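Lactate dehydrogenase (Eimeria maxima, PDB 6CT6) probably catalyses the reversible, NADH-dependent reduction of pyruvate to lactate, and is captured here with NADH and the pyruvate analogue oxamate. Local coordinates at residues P285-I288 / E294-I297; M167-D170 / S175-D178; L27-E32 / C54-V59; L103-I108 / A324-G329; G181-V186 / M191-R196. One frame throughout, in Å; residues are numbered along the deposited sequence.

Contact 1: residues P285-I288 / E294-I297; sequences PCII and EQII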
loop_
_atom_site.group_PDB
_atom_site.type_symbol
_atom_site.label_atom_id
_atom_site.label_comp_id
_atom_site.label_asym_id
_atom_site.label_seq_id
_atom_site.Cartn_x
_atom_site.Cartn_y
_atom_site.Cartn_z
ATOM N N PRO B 285 15.862 -5.146 -21.881
ATOM C CA PRO B 285 14.514 -4.820 -22.369
ATOM C C PRO B 285 13.855 -6.021 -23.033
ATOM O O PRO B 285 14.439 -6.673 -23.901
ATOM C CB PRO B 285 14.761 -3.679 -23.364
ATOM C CG PRO B 285 16.202 -3.784 -23.738
ATOM C CD PRO B 285 16.898 -4.323 -22.530
ATOM N N CYS B 286 12.623 -6.311 -22.613
ATOM C CA CYS B 286 11.852 -7.418 -23.161
ATOM C C CYS B 286 10.391 -7.002 -23.273
ATOM O O CYS B 286 9.958 -6.013 -22.678
ATOM C CB CYS B 286 11.977 -8.681 -22.295
ATOM S SG CYS B 286 11.085 -8.599 -20.734
ATOM N N ILE B 287 9.629 -7.779 -24.044
ATOM C CA ILE B 287 8.206 -7.541 -24.270
ATOM C C ILE B 287 7.421 -8.640 -23.569
ATOM O O ILE B 287 7.648 -9.830 -23.825
ATOM C CB ILE B 287 7.862 -7.518 -25.771
ATOM C CG1 ILE B 287 8.698 -6.474 -26.519
ATOM C CG2 ILE B 287 6.360 -7.276 -25.971
ATOM C CD1 ILE B 287 8.460 -5.042 -26.085
ATOM N N ILE B 288 6.485 -8.248 -22.708
ATOM C CA ILE B 288 5.677 -9.194 -21.947
ATOM C C ILE B 288 4.249 -9.141 -22.472
ATOM O O ILE B 288 3.601 -8.088 -22.435
ATOM C CB ILE B 288 5.716 -8.902 -20.439
ATOM C CG1 ILE B 288 7.159 -8.966 -19.931
ATOM C CG2 ILE B 288 4.835 -9.907 -19.693
ATOM C CD1 ILE B 288 7.322 -8.626 -18.468
ATOM N N GLU B 294 7.789 -12.395 -24.747
ATOM C CA GLU B 294 7.546 -12.608 -26.169
ATOM C C GLU B 294 8.700 -12.150 -27.044
ATOM O O GLU B 294 8.896 -12.701 -28.133
ATOM C CB GLU B 294 6.258 -11.893 -26.587
ATOM C CG GLU B 294 5.023 -12.507 -25.956
ATOM C CD GLU B 294 3.735 -11.864 -26.420
ATOM O OE1 GLU B 294 3.795 -10.871 -27.174
ATOM O OE2 GLU B 294 2.656 -12.358 -26.028
ATOM N N GLN B 295 9.467 -11.162 -26.594
ATOM C CA GLN B 295 10.612 -10.674 -27.344
ATOM C C GLN B 295 11.668 -10.187 -26.370
ATOM O O GLN B 295 11.349 -9.538 -25.372
ATOM C CB GLN B 295 10.248 -9.517 -28.282
ATOM C CG GLN B 295 9.152 -9.799 -29.281
ATOM C CD GLN B 295 8.903 -8.602 -30.175
ATOM O OE1 GLN B 295 9.842 -7.995 -30.689
ATOM N NE2 GLN B 295 7.639 -8.238 -30.340
ATOM N N ILE B 296 12.922 -10.503 -26.671
ATOM C CA ILE B 296 14.068 -9.897 -26.012
ATOM C C ILE B 296 14.723 -8.960 -27.014
ATOM O O ILE B 296 15.096 -9.381 -28.116
ATOM C CB ILE B 296 15.057 -10.960 -25.501
ATOM C CG1 ILE B 296 14.402 -11.786 -24.392
ATOM C CG2 ILE B 296 16.330 -10.300 -24.979
ATOM C CD1 ILE B 296 15.096 -13.094 -24.116
ATOM N N ILE B 297 14.853 -7.696 -26.638
ATOM C CA ILE B 297 15.390 -6.670 -27.521
ATOM C C ILE B 297 16.874 -6.517 -27.237
ATOM O O ILE B 297 17.294 -6.435 -26.075
ATOM C CB ILE B 297 14.641 -5.337 -27.336
ATOM C CG1 ILE B 297 13.173 -5.516 -27.739
ATOM C CG2 ILE B 297 15.300 -4.236 -28.160
ATOM C CD1 ILE B 297 12.279 -4.370 -27.339
#
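Ile287 lies alongside the start of the Gln295 side chain, its CG1 3.8 Å from Gln295 CB, and the two side chains run in the same direction. In Ile287 CG1 stands beside the backbone N (chi1 -56°), and a second bend at chi2 (-63°) carries CD1 on to meet CD1 of Ile297 at 4.1 Å. A branched, apolar chain suits this place, since one residue covers two neighbours. Gln295 instead extends its chain beyond CG, which keeps the amide clear of the apolar patch. Cys286 faces the other way with Ile296, its partner in a non-hydrogen-bonded pair, and its side chain also packs on Cys269 of strand 263-272. Pro285, which has no N-H to give, offers its O to Ile297 N at 3.0 Å and rests its ring CG near Ile297 O. Two bonds grip Ile287: its N reaches Gln295 O in the carbonyl plane (2.8 Å), and its O takes Glu294 N at 2.7 Å. The Glu294 chain runs out extended, and its carboxylate forms salt bridges with Lys262 and Lys291. Because Glu294 and Gln295 both face Ile287, the pairing is a classic beta bulge, set in the antiparallel hairpin that forms the edge of the large mixed sheet within this chain.

Contact 2: residues M167-D170 / S175-D178; sequences MIAD and SPHD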
loop_
_atom_site.group_PDB
_atom_site.type_symbol
_atom_site.label_atom_id
_atom_site.label_comp_id
_atom_site.label_asym_id
_atom_site.label_seq_id
_atom_site.Cartn_x
_atom_site.Cartn_y
_atom_site.Cartn_z
ATOM N N MET B 167 14.070 11.355 -11.928
ATOM C CA MET B 167 15.047 12.416 -11.709
ATOM C C MET B 167 15.190 13.302 -12.941
ATOM O O MET B 167 15.260 14.531 -12.825
ATOM C CB MET B 167 16.387 11.796 -11.310
ATOM C CG MET B 167 16.353 11.168 -9.922
ATOM S SD MET B 167 17.933 10.517 -9.342
ATOM C CE MET B 167 17.667 8.754 -9.530
ATOM N N ILE B 168 15.234 12.699 -14.129
ATOM C CA ILE B 168 15.223 13.478 -15.365
ATOM C C ILE B 168 13.961 14.330 -15.435
ATOM O O ILE B 168 14.009 15.522 -15.763
ATOM C CB ILE B 168 15.338 12.542 -16.583
ATOM C CG1 ILE B 168 16.691 11.819 -16.585
ATOM C CG2 ILE B 168 15.110 13.303 -17.891
ATOM C CD1 ILE B 168 17.897 12.712 -16.843
ATOM N N ALA B 169 12.810 13.723 -15.127
ATOM C CA ALA B 169 11.541 14.442 -15.182
ATOM C C ALA B 169 11.537 15.649 -14.254
ATOM O O ALA B 169 11.090 16.735 -14.641
ATOM C CB ALA B 169 10.396 13.493 -14.833
ATOM N N ASP B 170 12.022 15.481 -13.018
ATOM C CA ASP B 170 12.049 16.599 -12.080
ATOM C C ASP B 170 13.014 17.683 -12.544
ATOM O O ASP B 170 12.769 18.876 -12.329
ATOM C CB ASP B 170 12.434 16.113 -10.681
ATOM C CG ASP B 170 11.352 15.271 -10.032
ATOM O OD1 ASP B 170 10.192 15.334 -10.492
ATOM O OD2 ASP B 170 11.659 14.554 -9.057
ATOM N N SER B 175 6.564 15.601 -17.597
ATOM C CA SER B 175 5.933 14.448 -16.976
ATOM C C SER B 175 6.808 13.208 -17.146
ATOM O O SER B 175 7.398 13.009 -18.216
ATOM C CB SER B 175 4.560 14.195 -17.598
ATOM O OG SER B 175 4.079 12.904 -17.259
ATOM N N PRO B 176 6.899 12.342 -16.127
ATOM C CA PRO B 176 7.601 11.063 -16.323
ATOM C C PRO B 176 7.000 10.227 -17.438
ATOM O O PRO B 176 7.691 9.380 -18.023
ATOM C CB PRO B 176 7.462 10.369 -14.959
ATOM C CG PRO B 176 7.112 11.450 -13.995
ATOM C CD PRO B 176 6.325 12.446 -14.773
ATOM N N HIS B 177 5.716 10.434 -17.741
ATOM C CA HIS B 177 5.092 9.762 -18.878
ATOM C C HIS B 177 5.922 9.918 -20.145
ATOM O O HIS B 177 5.966 9.007 -20.979
ATOM C CB HIS B 177 3.683 10.327 -19.095
ATOM C CG HIS B 177 2.972 9.759 -20.285
ATOM N ND1 HIS B 177 3.208 10.192 -21.574
ATOM C CD2 HIS B 177 2.021 8.801 -20.380
ATOM C CE1 HIS B 177 2.438 9.519 -22.410
ATOM N NE2 HIS B 177 1.707 8.669 -21.710
ATOM N N ASP B 178 6.600 11.053 -20.297
ATOM C CA ASP B 178 7.319 11.377 -21.521
ATOM C C ASP B 178 8.833 11.294 -21.362
ATOM O O ASP B 178 9.567 11.783 -22.229
ATOM C CB ASP B 178 6.904 12.769 -21.999
ATOM C CG ASP B 178 5.404 12.888 -22.180
ATOM O OD1 ASP B 178 4.817 11.994 -22.824
ATOM O OD2 ASP B 178 4.807 13.859 -21.666
#
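Ala169 meets Pro176 through its methyl group alone: CB lies 4.0 Å from the ring CG and 3.9 Å from Pro176 N, so the methyl rests along the N-CD-CG edge of the pyrrolidine ring. The closest CA atoms, those of Ala169 and Pro176, are 5.3 Å apart, a spacing that a methyl fills and that brings the loop close to the helix. Behind this first shell, the loop is shaped by its own bonds. Ser175 OG accepts from His177 N at 3.0 Å, making an ST turn around Pro176, while Ser175 O takes the N-H of Asp178. Proline suits the middle of this turn because its fixed phi fits the short 3-10 segment and it has no N-H to satisfy. Farther out, His177 ND1 donates to Asp178 OD1 at 2.7 Å; the oxygen lies in the imidazole plane, yet the ring nitrogen approaches from above the carboxylate plane. Pro176 O accepts a hydrogen bond from Arg165, one turn before Ala169 on helix 157-172, and Pro176 also packs on Asn62 of the second subunit. With no hydrogen bond between the two segments, their direct contact is purely apolar, and the polar groups around it set the shape of the turn.

Contact 3: residues L27-E32 / C54-V59; sequences LCSLKE and CHNSSV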
loop_
_atom_site.group_PDB
_atom_site.type_symbol
_atom_site.label_atom_id
_atom_site.label_comp_id
_atom_site.label_asym_id
_atom_site.label_seq_id
_atom_site.Cartn_x
_atom_site.Cartn_y
_atom_site.Cartn_z
ATOM N N LEU B 27 -2.800 -3.538 -4.528
ATOM C CA LEU B 27 -2.973 -3.092 -5.907
ATOM C C LEU B 27 -3.993 -3.948 -6.649
ATOM O O LEU B 27 -4.774 -3.431 -7.458
ATOM C CB LEU B 27 -1.628 -3.115 -6.631
ATOM C CG LEU B 27 -0.665 -1.983 -6.260
ATOM C CD1 LEU B 27 0.752 -2.342 -6.668
ATOM C CD2 LEU B 27 -1.091 -0.679 -6.912
ATOM N N CYS B 28 -3.992 -5.258 -6.401
ATOM C CA CYS B 28 -4.964 -6.134 -7.050
ATOM C C CYS B 28 -6.384 -5.765 -6.643
ATOM O O CYS B 28 -7.290 -5.707 -7.485
ATOM C CB CYS B 28 -4.662 -7.592 -6.707
ATOM S SG CYS B 28 -3.168 -8.243 -7.502
ATOM N N SER B 29 -6.595 -5.512 -5.351
ATOM C CA SER B 29 -7.899 -5.064 -4.873
ATOM C C SER B 29 -8.322 -3.774 -5.568
ATOM O O SER B 29 -9.438 -3.672 -6.093
ATOM C CB SER B 29 -7.847 -4.870 -3.356
ATOM O OG SER B 29 -9.061 -4.340 -2.852
ATOM N N LEU B 30 -7.433 -2.780 -5.592
ATOM C CA LEU B 30 -7.773 -1.474 -6.149
ATOM C C LEU B 30 -7.999 -1.544 -7.656
ATOM O O LEU B 30 -8.885 -0.862 -8.186
ATOM C CB LEU B 30 -6.662 -0.469 -5.825
ATOM C CG LEU B 30 -6.431 -0.109 -4.356
ATOM C CD1 LEU B 30 -5.130 0.668 -4.205
ATOM C CD2 LEU B 30 -7.592 0.697 -3.791
ATOM N N LYS B 31 -7.207 -2.348 -8.364
ATOM C CA LYS B 31 -7.284 -2.425 -9.817
ATOM C C LYS B 31 -8.283 -3.462 -10.316
ATOM O O LYS B 31 -8.520 -3.532 -11.528
ATOM C CB LYS B 31 -5.902 -2.746 -10.407
ATOM C CG LYS B 31 -4.855 -1.656 -10.209
ATOM C CD LYS B 31 -3.467 -2.112 -10.663
ATOM C CE LYS B 31 -3.314 -2.097 -12.180
ATOM N NZ LYS B 31 -3.286 -0.718 -12.738
ATOM N N GLU B 32 -8.883 -4.249 -9.425
ATOM C CA GLU B 32 -9.727 -5.377 -9.822
ATOM C C GLU B 32 -8.996 -6.267 -10.818
ATOM O O GLU B 32 -9.559 -6.711 -11.821
ATOM C CB GLU B 32 -11.056 -4.903 -10.409
ATOM C CG GLU B 32 -11.888 -4.055 -9.479
ATOM C CD GLU B 32 -13.176 -3.594 -10.127
ATOM O OE1 GLU B 32 -13.887 -4.442 -10.708
ATOM O OE2 GLU B 32 -13.471 -2.380 -10.072
ATOM N N CYS B 54 -9.923 -7.780 2.000
ATOM C CA CYS B 54 -11.306 -8.037 1.608
ATOM C C CYS B 54 -12.206 -6.883 2.029
ATOM O O CYS B 54 -13.111 -6.486 1.285
ATOM C CB CYS B 54 -11.802 -9.353 2.208
ATOM S SG CYS B 54 -11.142 -10.850 1.421
ATOM N N HIS B 55 -11.965 -6.328 3.219
ATOM C CA HIS B 55 -12.660 -5.111 3.620
ATOM C C HIS B 55 -12.357 -3.968 2.660
ATOM O O HIS B 55 -13.260 -3.214 2.276
ATOM C CB HIS B 55 -12.263 -4.723 5.044
ATOM C CG HIS B 55 -12.551 -5.783 6.064
ATOM N ND1 HIS B 55 -11.954 -5.799 7.306
ATOM C CD2 HIS B 55 -13.377 -6.856 6.029
ATOM C CE1 HIS B 55 -12.396 -6.839 7.991
ATOM N NE2 HIS B 55 -13.262 -7.497 7.239
ATOM N N ASN B 56 -11.092 -3.826 2.256
ATOM C CA ASN B 56 -10.721 -2.741 1.352
ATOM C C ASN B 56 -11.508 -2.820 0.051
ATOM O O ASN B 56 -12.020 -1.806 -0.439
ATOM C CB ASN B 56 -9.219 -2.776 1.068
ATOM C CG ASN B 56 -8.772 -1.627 0.192
ATOM O OD1 ASN B 56 -8.625 -0.499 0.662
ATOM N ND2 ASN B 56 -8.565 -1.903 -1.094
ATOM N N SER B 57 -11.609 -4.018 -0.529
ATOM C CA SER B 57 -12.394 -4.186 -1.746
ATOM C C SER B 57 -13.792 -3.605 -1.571
ATOM O O SER B 57 -14.300 -2.893 -2.446
ATOM C CB SER B 57 -12.472 -5.669 -2.121
ATOM O OG SER B 57 -11.241 -6.137 -2.648
ATOM N N SER B 58 -14.421 -3.889 -0.430
ATOM C CA SER B 58 -15.748 -3.349 -0.150
ATOM C C SER B 58 -15.714 -1.829 -0.040
ATOM O O SER B 58 -16.640 -1.145 -0.499
ATOM C CB SER B 58 -16.299 -3.979 1.131
ATOM O OG SER B 58 -17.578 -3.469 1.454
ATOM N N VAL B 59 -14.656 -1.278 0.566
ATOM C CA VAL B 59 -14.509 0.177 0.627
ATOM C C VAL B 59 -14.611 0.778 -0.770
ATOM O O VAL B 59 -15.229 1.833 -0.962
ATOM C CB VAL B 59 -13.180 0.563 1.309
ATOM C CG1 VAL B 59 -12.958 2.078 1.244
ATOM C CG2 VAL B 59 -13.138 0.081 2.763
#
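Ser29 OG lies between two polar side chains of the facing helix, 2.8 Å from Ser57 OG and 3.0 Å from Asn56 ND2. The amide N-H of Asn56 donates to it with a moderate bend (157°), the serine oxygen lying close to the amide plane. Between the two hydroxyls either could be the donor. Standing opposite its own backbone N (chi1 176°), Ser29 OG is held out toward the neighbouring helix; Asn56 CG is likewise opposite its backbone N (chi1 -177°), which carries the amide toward helix 19-31. Small serines suit such buried positions, since their hydroxyls can both give and accept. Asn56 uses both ends of its amide: OD1 is hydrogen-bonded to Thr248 of the second subunit. Ser57 OG is also hydrogen-bonded to Ile64 O and, weakly, to Leu53 O. Leu30 CD2 lies against the amide nitrogen of Asn56, 3.9 Å from ND2, with the two side chains crossing at about a right angle. The segments of helices 19-31 and 45-59 run in roughly the same direction, their axes 9.2 Å apart at a -24° crossing; strand 35-39 connects these helices of the Rossmann-type domain, helix 244-259 packs against Leu27 and Cys28, and the second subunit adjoins both segments.

Contact 4: residues L103-I108 / A324-G329; sequences LLPVNI and AALDAG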
loop_
_atom_site.group_PDB
_atom_site.type_symbol
_atom_site.label_atom_id
_atom_site.label_comp_id
_atom_site.label_asym_id
_atom_site.label_seq_id
_atom_site.Cartn_x
_atom_site.Cartn_y
_atom_site.Cartn_z
ATOM N N LEU B 103 22.322 -12.675 2.708
ATOM C CA LEU B 103 21.464 -13.809 3.040
ATOM C C LEU B 103 21.303 -14.779 1.875
ATOM O O LEU B 103 20.372 -15.592 1.871
ATOM C CB LEU B 103 20.095 -13.314 3.510
ATOM C CG LEU B 103 20.114 -12.747 4.931
ATOM C CD1 LEU B 103 19.198 -11.542 5.055
ATOM C CD2 LEU B 103 19.737 -13.821 5.945
ATOM N N LEU B 104 22.194 -14.719 0.890
ATOM C CA LEU B 104 22.118 -15.623 -0.257
ATOM C C LEU B 104 22.082 -17.093 0.138
ATOM O O LEU B 104 21.229 -17.826 -0.388
ATOM C CB LEU B 104 23.297 -15.330 -1.195
ATOM C CG LEU B 104 23.349 -16.069 -2.534
ATOM C CD1 LEU B 104 24.206 -15.286 -3.512
ATOM C CD2 LEU B 104 23.905 -17.480 -2.389
ATOM N N PRO B 105 22.955 -17.593 1.020
ATOM C CA PRO B 105 22.922 -19.032 1.334
ATOM C C PRO B 105 21.582 -19.496 1.864
ATOM O O PRO B 105 21.195 -20.648 1.639
ATOM C CB PRO B 105 24.024 -19.184 2.394
ATOM C CG PRO B 105 24.886 -17.982 2.235
ATOM C CD PRO B 105 23.966 -16.885 1.820
ATOM N N VAL B 106 20.869 -18.627 2.574
ATOM C CA VAL B 106 19.578 -18.991 3.144
ATOM C C VAL B 106 18.488 -18.925 2.084
ATOM O O VAL B 106 17.692 -19.856 1.920
ATOM C CB VAL B 106 19.258 -18.068 4.335
ATOM C CG1 VAL B 106 17.925 -18.445 4.970
ATOM C CG2 VAL B 106 20.382 -18.116 5.356
ATOM N N ASN B 107 18.449 -17.824 1.340
ATOM C CA ASN B 107 17.341 -17.584 0.428
ATOM C C ASN B 107 17.433 -18.431 -0.835
ATOM O O ASN B 107 16.403 -18.684 -1.466
ATOM C CB ASN B 107 17.281 -16.091 0.102
ATOM C CG ASN B 107 16.779 -15.268 1.281
ATOM O OD1 ASN B 107 15.947 -15.737 2.059
ATOM N ND2 ASN B 107 17.294 -14.054 1.431
ATOM N N ILE B 108 18.627 -18.903 -1.206
ATOM C CA ILE B 108 18.724 -19.834 -2.327
ATOM C C ILE B 108 17.928 -21.101 -2.030
ATOM O O ILE B 108 17.287 -21.669 -2.919
ATOM C CB ILE B 108 20.199 -20.152 -2.653
ATOM C CG1 ILE B 108 20.297 -20.945 -3.961
ATOM C CG2 ILE B 108 20.870 -20.921 -1.524
ATOM C CD1 ILE B 108 20.344 -20.068 -5.185
ATOM N N ALA B 324 27.740 -22.320 -6.543
ATOM C CA ALA B 324 28.341 -23.616 -6.838
ATOM C C ALA B 324 29.124 -24.134 -5.639
ATOM O O ALA B 324 29.003 -25.305 -5.259
ATOM C CB ALA B 324 29.244 -23.500 -8.066
ATOM N N ALA B 325 29.935 -23.268 -5.026
ATOM C CA ALA B 325 30.711 -23.668 -3.858
ATOM C C ALA B 325 29.801 -24.091 -2.712
ATOM O O ALA B 325 30.000 -25.151 -2.106
ATOM C CB ALA B 325 31.628 -22.524 -3.425
ATOM N N LEU B 326 28.797 -23.269 -2.393
ATOM C CA LEU B 326 27.843 -23.626 -1.347
ATOM C C LEU B 326 27.245 -25.003 -1.606
ATOM O O LEU B 326 27.316 -25.897 -0.757
ATOM C CB LEU B 326 26.738 -22.568 -1.255
ATOM C CG LEU B 326 27.112 -21.228 -0.616
ATOM C CD1 LEU B 326 26.064 -20.174 -0.939
ATOM C CD2 LEU B 326 27.269 -21.373 0.893
ATOM N N ASP B 327 26.657 -25.196 -2.790
ATOM C CA ASP B 327 26.027 -26.476 -3.102
ATOM C C ASP B 327 27.026 -27.625 -3.059
ATOM O O ASP B 327 26.653 -28.758 -2.736
ATOM C CB ASP B 327 25.361 -26.423 -4.478
ATOM C CG ASP B 327 24.249 -25.393 -4.550
ATOM O OD1 ASP B 327 23.717 -25.012 -3.487
ATOM O OD2 ASP B 327 23.903 -24.971 -5.674
ATOM N N ALA B 328 28.289 -27.362 -3.383
ATOM C CA ALA B 328 29.300 -28.412 -3.402
ATOM C C ALA B 328 29.813 -28.766 -2.012
ATOM O O ALA B 328 30.618 -29.696 -1.887
ATOM C CB ALA B 328 30.476 -27.997 -4.292
ATOM N N GLY B 329 29.368 -28.061 -0.974
ATOM C CA GLY B 329 29.827 -28.322 0.373
ATOM C C GLY B 329 31.194 -27.768 0.702
ATOM O O GLY B 329 31.736 -28.094 1.765
#
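Leu326 places its CD1 methyl against both Leu104 and Pro105, and this is the tight part of the contact. CD1 lies 3.7 Å from Leu104 CD2 and 4.0 Å from Pro105 CB, while CD2 of Leu326 reaches only Pro105 CB, at 4.2 Å. With CG opposite its backbone N (chi1 -174°), Leu104 extends its CD2 branch to the far helix. Leucine suits this buried place, where Pro133, Met137 and Ile323 also pack on it. Proline fits the first turn of helix 104-121, where the missing N-H costs no helical bond, and its ring gives a rigid apolar surface. Pro105 also borders the solvent side, where the packing thins out: the Ile108 side chain stays 5.3 Å from the other segment, and exposed Asp327 turns its carboxylate to a salt bridge with Arg112. Gly329 has a positive phi and two bonds back into the last helical turn, a Schellman motif. The whole is plain helix-to-helix packing between the NAD-binding domain and the last long helix of the C-terminal domain, as in the lactate and malate dehydrogenase fold.

Contact 5: residues G181-V186 / M191-R196; sequences GMVIGV and MLPLMR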
loop_
_atom_site.group_PDB
_atom_site.type_symbol
_atom_site.label_atom_id
_atom_site.label_comp_id
_atom_site.label_asym_id
_atom_site.label_seq_id
_atom_site.Cartn_x
_atom_site.Cartn_y
_atom_site.Cartn_z
ATOM N N GLY B 181 13.603 5.930 -20.277
ATOM C CA GLY B 181 14.868 5.683 -19.613
ATOM C C GLY B 181 15.030 4.231 -19.221
ATOM O O GLY B 181 14.049 3.579 -18.845
ATOM N N MET B 182 16.252 3.704 -19.299
ATOM C CA MET B 182 16.506 2.298 -19.018
ATOM C C MET B 182 17.736 2.137 -18.138
ATOM O O MET B 182 18.748 2.818 -18.336
ATOM C CB MET B 182 16.699 1.504 -20.309
ATOM C CG MET B 182 15.451 1.408 -21.163
ATOM S SD MET B 182 15.699 0.390 -22.627
ATOM C CE MET B 182 16.700 1.496 -23.619
ATOM N N VAL B 183 17.634 1.234 -17.163
ATOM C CA VAL B 183 18.767 0.752 -16.378
ATOM C C VAL B 183 18.852 -0.748 -16.628
ATOM O O VAL B 183 17.940 -1.494 -16.248
ATOM C CB VAL B 183 18.611 1.048 -14.879
ATOM C CG1 VAL B 183 19.824 0.536 -14.107
ATOM C CG2 VAL B 183 18.401 2.535 -14.624
ATOM N N ILE B 184 19.935 -1.194 -17.264
ATOM C CA ILE B 184 20.083 -2.608 -17.594
ATOM C C ILE B 184 21.168 -3.232 -16.724
ATOM O O ILE B 184 21.843 -2.543 -15.951
ATOM C CB ILE B 184 20.398 -2.814 -19.089
ATOM C CG1 ILE B 184 21.732 -2.159 -19.469
ATOM C CG2 ILE B 184 19.268 -2.259 -19.944
ATOM C CD1 ILE B 184 22.249 -2.566 -20.840
ATOM N N GLY B 185 21.335 -4.546 -16.848
ATOM C CA GLY B 185 22.415 -5.241 -16.176
ATOM C C GLY B 185 21.971 -5.949 -14.914
ATOM O O GLY B 185 20.886 -6.537 -14.867
ATOM N N VAL B 186 22.807 -5.901 -13.890
ATOM C CA VAL B 186 22.518 -6.545 -12.615
ATOM C C VAL B 186 21.762 -5.559 -11.743
ATOM O O VAL B 186 22.055 -4.358 -11.745
ATOM C CB VAL B 186 23.815 -7.015 -11.926
ATOM C CG1 VAL B 186 24.635 -5.820 -11.429
ATOM C CG2 VAL B 186 23.497 -7.961 -10.777
ATOM N N MET B 191 24.772 -1.905 -11.775
ATOM C CA MET B 191 23.664 -1.600 -12.669
ATOM C C MET B 191 24.045 -0.439 -13.583
ATOM O O MET B 191 24.788 0.469 -13.197
ATOM C CB MET B 191 22.392 -1.272 -11.880
ATOM C CG MET B 191 22.378 0.090 -11.196
ATOM S SD MET B 191 20.801 0.454 -10.381
ATOM C CE MET B 191 20.770 -0.785 -9.088
ATOM N N LEU B 192 23.524 -0.475 -14.810
ATOM C CA LEU B 192 23.966 0.414 -15.883
ATOM C C LEU B 192 22.826 1.312 -16.344
ATOM O O LEU B 192 22.050 0.934 -17.235
ATOM C CB LEU B 192 24.506 -0.405 -17.053
ATOM C CG LEU B 192 24.932 0.360 -18.306
ATOM C CD1 LEU B 192 25.904 1.479 -17.966
ATOM C CD2 LEU B 192 25.551 -0.607 -19.299
ATOM N N PRO B 193 22.685 2.509 -15.773
ATOM C CA PRO B 193 21.782 3.504 -16.372
ATOM C C PRO B 193 22.301 3.930 -17.737
ATOM O O PRO B 193 23.429 4.414 -17.867
ATOM C CB PRO B 193 21.803 4.660 -15.364
ATOM C CG PRO B 193 22.332 4.074 -14.099
ATOM C CD PRO B 193 23.256 2.977 -14.502
ATOM N N LEU B 194 21.470 3.737 -18.762
ATOM C CA LEU B 194 21.866 3.998 -20.147
ATOM C C LEU B 194 21.565 5.453 -20.487
ATOM O O LEU B 194 20.573 5.788 -21.138
ATOM C CB LEU B 194 21.152 3.038 -21.091
ATOM C CG LEU B 194 21.604 1.579 -21.038
ATOM C CD1 LEU B 194 20.698 0.711 -21.898
ATOM C CD2 LEU B 194 23.050 1.441 -21.490
ATOM N N MET B 195 22.468 6.334 -20.047
ATOM C CA MET B 195 22.249 7.766 -20.211
ATOM C C MET B 195 22.148 8.157 -21.679
ATOM O O MET B 195 21.489 9.150 -22.010
ATOM C CB MET B 195 23.372 8.546 -19.528
ATOM C CG MET B 195 23.620 8.141 -18.081
ATOM S SD MET B 195 22.118 8.128 -17.073
ATOM C CE MET B 195 21.912 9.873 -16.735
ATOM N N ARG B 196 22.780 7.391 -22.572
ATOM C CA ARG B 196 22.747 7.727 -23.992
ATOM C C ARG B 196 21.370 7.488 -24.599
ATOM O O ARG B 196 21.014 8.130 -25.594
ATOM C CB ARG B 196 23.804 6.914 -24.745
ATOM C CG ARG B 196 23.799 7.119 -26.256
ATOM C CD ARG B 196 25.040 6.516 -26.909
ATOM N NE ARG B 196 25.005 5.056 -26.968
ATOM C CZ ARG B 196 24.496 4.347 -27.973
ATOM N NH1 ARG B 196 23.959 4.951 -29.022
ATOM N NH2 ARG B 196 24.523 3.019 -27.927
HETATM O O HOH W 1 17.931 5.113 -21.115
#
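Ile184, on the face it shares with Leu192, crosses Leu194 at about a right angle. From CB, the Ile184 side chain turns CG1 between the backbone N and carbonyl carbon (chi1 62°), where CG1 meets Leu192 O at 3.8 Å and Leu194 CD1 at 3.9 Å. The CG2 branch also touches Leu194 CD1, and at the tip CD1 lies 3.8 Å from that same methyl, with Leu192 CD2 a little farther off. A beta-branched residue suits a strand and here touches one leucine methyl with CG1, CG2 and CD1. The surrounding backbone is an antiparallel hairpin, part of a small sheet in the C-terminal domain: Ile184 N and O both bond to Leu192, and Leu194 N meets Met182 O at 2.9 Å with a nearly straight N-H (176°). Beyond them a water accepts from Met182 N and donates to Leu194 O. On the other face Val183 lies beside Pro193, and its CG1 touches CB, CG and SD of Met191. Pro193 belongs to a non-hydrogen-bonded pair, so its lack of an N-H costs this pairing nothing. Gly185 takes backbone angles that would jam a side chain against the preceding carbonyl. The Met191 side chain comes within about 6 Å of the bound oxamate, and Met195, on the continuing chain, lines the glucose pocket.

How the contacts relate
From the N terminus, contact 3 closes first, bringing together two helices of the NAD-binding domain that are joined in sequence through strand 35-39. Contact 4 opens next, at 103-108, but its second half comes only at 324-329, so contacts 2, 5 and 1 all fall within the long span it closes, in that order and without crossing. Contact 2 closes the short turn after helix 157-172, and the chain runs straight on into the hairpin of contact 5. Contact 1 is the later hairpin; it touches contact 5 where Pro285 packs on Ile184 and Met182. Contact 4 joins the two domains, while contacts 2 and 3 both meet the second subunit.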